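Local coordinates for protein metallo-carboxypeptidase (Pseudomonas aeruginosa, PDB 4A39) that probably removes C-terminal residues from peptides or proteins as a zinc-dependent carboxypeptidase of the M14 family, a bacterial relative of the cytosolic carboxypeptidases, at residues I40-F52 and F226-D238. Numbering follows the deposited sequence.
With GEM ((2-guanidinoethylmercapto)succinic acid), chain D.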
loop_
_atom_site.group_PDB
_atom_site.type_symbol
_atom_site.label_atom_id
_atom_site.label_comp_id
_atom_site.label_asym_id
_atom_site.label_seq_id
_atom_site.Cartn_x
_atom_site.Cartn_y
_atom_site.Cartn_z
ATOM N N ILE A 40 1.496 -17.468 -11.607
ATOM C CA ILE A 40 1.785 -16.072 -11.319
ATOM C C ILE A 40 3.117 -15.747 -11.990
ATOM O O ILE A 40 4.034 -16.578 -12.026
ATOM C CB ILE A 40 1.872 -15.832 -9.790
ATOM C CG1 ILE A 40 0.574 -16.305 -9.125
ATOM C CG2 ILE A 40 2.090 -14.343 -9.498
ATOM C CD1 ILE A 40 0.597 -16.243 -7.602
ATOM N N ARG A 41 3.214 -14.544 -12.545
ATOM C CA ARG A 41 4.426 -14.109 -13.235
ATOM C C ARG A 41 5.400 -13.375 -12.313
ATOM O O ARG A 41 5.007 -12.480 -11.563
ATOM C CB ARG A 41 4.055 -13.183 -14.396
ATOM C CG ARG A 41 5.216 -12.812 -15.315
ATOM C CD ARG A 41 5.046 -11.393 -15.843
ATOM N NE ARG A 41 5.413 -10.405 -14.831
ATOM C CZ ARG A 41 4.672 -9.356 -14.491
ATOM N NH1 ARG A 41 3.498 -9.142 -15.076
ATOM N NH2 ARG A 41 5.108 -8.520 -13.555
ATOM N N PRO A 42 6.690 -13.745 -12.354
ATOM C CA PRO A 42 7.683 -13.074 -11.505
ATOM C C PRO A 42 7.864 -11.612 -11.930
ATOM O O PRO A 42 7.540 -11.242 -13.058
ATOM C CB PRO A 42 8.951 -13.887 -11.747
ATOM C CG PRO A 42 8.415 -15.265 -12.054
ATOM C CD PRO A 42 7.267 -14.948 -12.979
ATOM N N ASP A 43 8.385 -10.790 -11.024
ATOM C CA ASP A 43 8.626 -9.373 -11.312
ATOM C C ASP A 43 9.478 -9.169 -12.573
ATOM O O ASP A 43 10.262 -10.042 -12.954
ATOM C CB ASP A 43 9.317 -8.711 -10.116
ATOM C CG ASP A 43 8.350 -8.376 -8.992
ATOM O OD1 ASP A 43 7.160 -8.739 -9.101
ATOM O OD2 ASP A 43 8.785 -7.744 -8.002
ATOM N N LEU A 44 9.331 -8.003 -13.197
ATOM C CA LEU A 44 10.070 -7.669 -14.417
ATOM C C LEU A 44 11.549 -8.024 -14.349
ATOM O O LEU A 44 12.094 -8.626 -15.282
ATOM C CB LEU A 44 9.947 -6.173 -14.732
ATOM C CG LEU A 44 8.975 -5.710 -15.819
ATOM C CD1 LEU A 44 9.110 -4.205 -15.983
ATOM C CD2 LEU A 44 9.282 -6.399 -17.139
ATOM N N ALA A 45 12.199 -7.648 -13.253
ATOM C CA ALA A 45 13.624 -7.914 -13.108
ATOM C C ALA A 45 14.048 -8.518 -11.771
ATOM O O ALA A 45 15.164 -8.280 -11.305
ATOM C CB ALA A 45 14.416 -6.628 -13.379
ATOM N N SER A 46 13.160 -9.291 -11.152
ATOM C CA SER A 46 13.478 -9.966 -9.896
ATOM C C SER A 46 12.635 -11.236 -9.776
ATOM O O SER A 46 11.616 -11.387 -10.460
ATOM C CB SER A 46 13.259 -9.044 -8.685
ATOM O OG SER A 46 11.891 -8.851 -8.405
ATOM N N GLN A 47 13.071 -12.149 -8.914
ATOM C CA GLN A 47 12.390 -13.430 -8.736
ATOM C C GLN A 47 11.063 -13.380 -7.990
ATOM O O GLN A 47 10.288 -14.336 -8.034
ATOM C CB GLN A 47 13.315 -14.416 -8.010
ATOM C CG GLN A 47 13.700 -13.968 -6.605
ATOM C CD GLN A 47 13.736 -15.113 -5.613
ATOM O OE1 GLN A 47 14.532 -16.046 -5.747
ATOM N NE2 GLN A 47 12.866 -15.051 -4.611
ATOM N N HIS A 48 10.799 -12.269 -7.310
ATOM C CA HIS A 48 9.576 -12.130 -6.522
ATOM C C HIS A 48 8.261 -12.224 -7.272
ATOM O O HIS A 48 8.152 -11.831 -8.426
ATOM C CB HIS A 48 9.539 -10.783 -5.793
ATOM C CG HIS A 48 10.798 -10.434 -5.072
ATOM N ND1 HIS A 48 11.880 -9.854 -5.700
ATOM C CD2 HIS A 48 11.140 -10.558 -3.767
ATOM C CE1 HIS A 48 12.834 -9.636 -4.812
ATOM N NE2 HIS A 48 12.411 -10.053 -3.633
ATOM N N PHE A 49 7.255 -12.740 -6.576
ATOM C CA PHE A 49 5.902 -12.796 -7.094
ATOM C C PHE A 49 4.927 -13.232 -6.020
ATOM O O PHE A 49 5.292 -13.944 -5.082
ATOM C CB PHE A 49 5.766 -13.692 -8.342
ATOM C CG PHE A 49 5.889 -15.174 -8.083
ATOM C CD1 PHE A 49 4.766 -15.938 -7.774
ATOM C CD2 PHE A 49 7.109 -15.820 -8.239
ATOM C CE1 PHE A 49 4.859 -17.324 -7.633
ATOM C CE2 PHE A 49 7.213 -17.201 -8.101
ATOM C CZ PHE A 49 6.086 -17.958 -7.799
ATOM N N GLN A 50 3.699 -12.745 -6.153
ATOM C CA GLN A 50 2.600 -13.069 -5.250
ATOM C C GLN A 50 1.354 -12.389 -5.809
ATOM O O GLN A 50 0.290 -12.997 -5.882
ATOM C CB GLN A 50 2.869 -12.568 -3.828
ATOM C CG GLN A 50 1.834 -13.063 -2.815
ATOM C CD GLN A 50 2.375 -14.126 -1.868
ATOM O OE1 GLN A 50 3.450 -14.686 -2.083
ATOM N NE2 GLN A 50 1.618 -14.410 -0.811
ATOM N N TRP A 51 1.501 -11.126 -6.204
ATOM C CA TRP A 51 0.400 -10.362 -6.781
ATOM C C TRP A 51 -0.038 -10.953 -8.118
ATOM O O TRP A 51 0.792 -11.347 -8.934
ATOM C CB TRP A 51 0.817 -8.890 -6.977
ATOM C CG TRP A 51 -0.113 -8.104 -7.871
ATOM C CD1 TRP A 51 -0.026 -7.968 -9.231
ATOM C CD2 TRP A 51 -1.302 -7.407 -7.474
ATOM N NE1 TRP A 51 -1.089 -7.234 -9.702
ATOM C CE2 TRP A 51 -1.889 -6.879 -8.645
ATOM C CE3 TRP A 51 -1.933 -7.182 -6.241
ATOM C CZ2 TRP A 51 -3.079 -6.138 -8.622
ATOM C CZ3 TRP A 51 -3.118 -6.445 -6.217
ATOM C CH2 TRP A 51 -3.676 -5.933 -7.402
ATOM N N PHE A 52 -1.349 -11.042 -8.317
ATOM C CA PHE A 52 -1.911 -11.547 -9.565
ATOM C C PHE A 52 -3.128 -10.691 -9.881
ATOM O O PHE A 52 -3.724 -10.097 -8.984
ATOM C CB PHE A 52 -2.303 -13.032 -9.439
ATOM C CG PHE A 52 -3.363 -13.310 -8.404
ATOM C CD1 PHE A 52 -4.715 -13.215 -8.721
ATOM C CD2 PHE A 52 -3.003 -13.691 -7.115
ATOM C CE1 PHE A 52 -5.695 -13.498 -7.767
ATOM C CE2 PHE A 52 -3.968 -13.975 -6.152
ATOM C CZ PHE A 52 -5.322 -13.878 -6.479
ATOM N N PHE A 226 2.214 -0.513 -12.646
ATOM C CA PHE A 226 1.718 -0.701 -14.004
ATOM C C PHE A 226 2.040 -2.089 -14.562
ATOM O O PHE A 226 1.213 -2.700 -15.243
ATOM C CB PHE A 226 2.305 0.364 -14.934
ATOM C CG PHE A 226 1.882 0.209 -16.361
ATOM C CD1 PHE A 226 0.605 0.582 -16.767
ATOM C CD2 PHE A 226 2.750 -0.348 -17.295
ATOM C CE1 PHE A 226 0.196 0.399 -18.091
ATOM C CE2 PHE A 226 2.351 -0.536 -18.617
ATOM C CZ PHE A 226 1.072 -0.163 -19.014
ATOM N N HIS A 227 3.239 -2.587 -14.280
ATOM C CA HIS A 227 3.644 -3.893 -14.793
ATOM C C HIS A 227 3.159 -5.091 -13.995
ATOM O O HIS A 227 3.503 -6.233 -14.305
ATOM C CB HIS A 227 5.163 -3.952 -14.945
ATOM C CG HIS A 227 5.662 -3.239 -16.162
ATOM N ND1 HIS A 227 6.416 -2.087 -16.097
ATOM C CD2 HIS A 227 5.461 -3.486 -17.477
ATOM C CE1 HIS A 227 6.657 -1.654 -17.322
ATOM N NE2 HIS A 227 6.089 -2.485 -18.178
ATOM N N GLY A 228 2.348 -4.836 -12.975
ATOM C CA GLY A 228 1.837 -5.931 -12.171
ATOM C C GLY A 228 2.893 -6.629 -11.332
ATOM O O GLY A 228 2.772 -7.819 -11.053
ATOM N N ASN A 229 3.926 -5.887 -10.942
ATOM C CA ASN A 229 5.005 -6.410 -10.105
ATOM C C ASN A 229 4.497 -6.504 -8.672
ATOM O O ASN A 229 3.468 -5.920 -8.331
ATOM C CB ASN A 229 6.201 -5.449 -10.080
ATOM C CG ASN A 229 7.225 -5.719 -11.166
ATOM O OD1 ASN A 229 8.287 -5.085 -11.185
ATOM N ND2 ASN A 229 6.929 -6.647 -12.067
ATOM N N LEU A 230 5.246 -7.208 -7.831
ATOM C CA LEU A 230 4.897 -7.344 -6.423
ATOM C C LEU A 230 5.831 -6.532 -5.539
ATOM O O LEU A 230 5.400 -5.702 -4.734
ATOM C CB LEU A 230 5.010 -8.806 -5.963
ATOM C CG LEU A 230 5.157 -8.957 -4.438
ATOM C CD1 LEU A 230 3.817 -8.668 -3.760
ATOM C CD2 LEU A 230 5.643 -10.352 -4.082
ATOM N N ARG A 231 7.124 -6.761 -5.742
ATOM C CA ARG A 231 8.160 -6.201 -4.890
ATOM C C ARG A 231 9.137 -5.140 -5.380
ATOM O O ARG A 231 9.481 -4.219 -4.632
ATOM C CB ARG A 231 8.978 -7.384 -4.373
ATOM C CG ARG A 231 9.909 -7.091 -3.229
ATOM C CD ARG A 231 9.136 -7.036 -1.941
ATOM N NE ARG A 231 10.006 -6.670 -0.835
ATOM C CZ ARG A 231 9.583 -6.408 0.395
ATOM N NH1 ARG A 231 8.287 -6.476 0.688
ATOM N NH2 ARG A 231 10.458 -6.055 1.326
ATOM N N THR A 232 9.592 -5.269 -6.619
ATOM C CA THR A 232 10.616 -4.367 -7.133
ATOM C C THR A 232 10.231 -3.336 -8.185
ATOM O O THR A 232 9.166 -3.419 -8.793
ATOM C CB THR A 232 11.793 -5.195 -7.687
ATOM O OG1 THR A 232 11.322 -6.074 -8.721
ATOM C CG2 THR A 232 12.421 -6.029 -6.576
ATOM N N ASN A 233 11.108 -2.351 -8.378
ATOM C CA ASN A 233 10.871 -1.336 -9.393
ATOM C C ASN A 233 11.357 -1.939 -10.709
ATOM O O ASN A 233 11.745 -3.111 -10.740
ATOM C CB ASN A 233 11.583 -0.005 -9.053
ATOM C CG ASN A 233 13.102 -0.040 -9.248
ATOM O OD1 ASN A 233 13.709 -1.089 -9.435
ATOM N ND2 ASN A 233 13.719 1.141 -9.182
ATOM N N ALA A 234 11.325 -1.161 -11.785
ATOM C CA ALA A 234 11.718 -1.671 -13.097
ATOM C C ALA A 234 13.120 -2.256 -13.173
ATOM O O ALA A 234 13.338 -3.228 -13.896
ATOM C CB ALA A 234 11.552 -0.578 -14.158
ATOM N N ALA A 235 14.064 -1.678 -12.435
ATOM C CA ALA A 235 15.445 -2.157 -12.455
ATOM C C ALA A 235 15.668 -3.386 -11.576
ATOM O O ALA A 235 16.781 -3.911 -11.507
ATOM C CB ALA A 235 16.400 -1.031 -12.033
ATOM N N GLY A 236 14.614 -3.845 -10.908
ATOM C CA GLY A 236 14.734 -5.012 -10.051
ATOM C C GLY A 236 15.184 -4.728 -8.628
ATOM O O GLY A 236 15.591 -5.641 -7.909
ATOM N N GLN A 237 15.103 -3.464 -8.217
ATOM C CA GLN A 237 15.506 -3.060 -6.874
ATOM C C GLN A 237 14.326 -2.972 -5.906
ATOM O O GLN A 237 13.266 -2.463 -6.263
ATOM C CB GLN A 237 16.206 -1.693 -6.943
ATOM C CG GLN A 237 16.571 -1.075 -5.594
ATOM C CD GLN A 237 17.569 -1.910 -4.821
ATOM O OE1 GLN A 237 18.569 -2.367 -5.378
ATOM N NE2 GLN A 237 17.311 -2.108 -3.532
ATOM N N ASP A 238 14.507 -3.503 -4.697
ATOM C CA ASP A 238 13.480 -3.423 -3.656
ATOM C C ASP A 238 13.683 -2.010 -3.112
ATOM O O ASP A 238 14.666 -1.748 -2.419
ATOM C CB ASP A 238 13.754 -4.442 -2.542
ATOM C CG ASP A 238 12.695 -4.419 -1.441
ATOM O OD1 ASP A 238 12.056 -3.365 -1.235
ATOM O OD2 ASP A 238 12.511 -5.456 -0.768
HETATM C C8 GEM D . 8.474 -4.263 5.309
HETATM S S7 GEM D . 8.031 -2.500 5.517
HETATM C C6 GEM D . 8.565 -2.223 7.245
HETATM C C5 GEM D . 8.497 -3.462 8.141
HETATM N N3 GEM D . 9.547 -4.422 7.772
HETATM C C1 GEM D . 10.520 -4.694 8.640
HETATM N N4 GEM D . 10.536 -4.083 9.822
HETATM N N2 GEM D . 11.480 -5.560 8.331
HETATM C C9 GEM D . 9.459 -4.462 4.154
HETATM O O14 GEM D . 9.908 -3.439 3.590
HETATM O O15 GEM D . 9.743 -5.641 3.859
HETATM C C10 GEM D . 7.224 -5.121 5.107
HETATM C C11 GEM D . 6.458 -4.727 3.841
HETATM O O12 GEM D . 5.235 -4.489 3.958
HETATM O O13 GEM D . 7.110 -4.690 2.777
HETATM O O HOH W 1 11.332 -5.721 -11.417
#
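The active-site loop 226-238 of the zinc carboxypeptidase domain is bonded by Asp43, in loop 40-52 of the N-terminal domain. The Asp43 carboxylate, with two acceptor oxygens, can take three successive backbone N-H groups: OD1 accepts from Leu230 N at 2.8 Å, while OD2 takes Arg231 N at 3.0 Å on its syn lone pair and, nearly along its C-O bond, Thr232 N at 2.9 Å. With CG beside its own backbone N (chi1 -79°), the carboxylate is turned toward these N-H groups and fixes the backbone that carries Arg231. The CB and CG of Arg231 lie over one face of the His48 ring, CG 3.8 Å from its centroid in a CH-pi contact, and the guanidinium runs on to the pocket. There NH2 meets O15 of the inhibitor (2-guanidinoethylmercapto)succinic acid at 2.7 Å and 174°, and NH1 bonds to O13. Asp238 grips NE and NH2 through the single atom OD2, its OD1 bonding the zinc ligand His180, and so probably helps to orient both. Farther along, Leu230 packs its CD2 against Gln50 CB, Arg41 NH2 donates to His227 O at 2.9 Å, and Leu44 CD1 sits over the His227 ring. An arginine beside the zinc, near the ligand-binding Asn240-Arg241 pair, is characteristic of M14 carboxypeptidase sites, where it probably helps to polarise the scissile carbonyl.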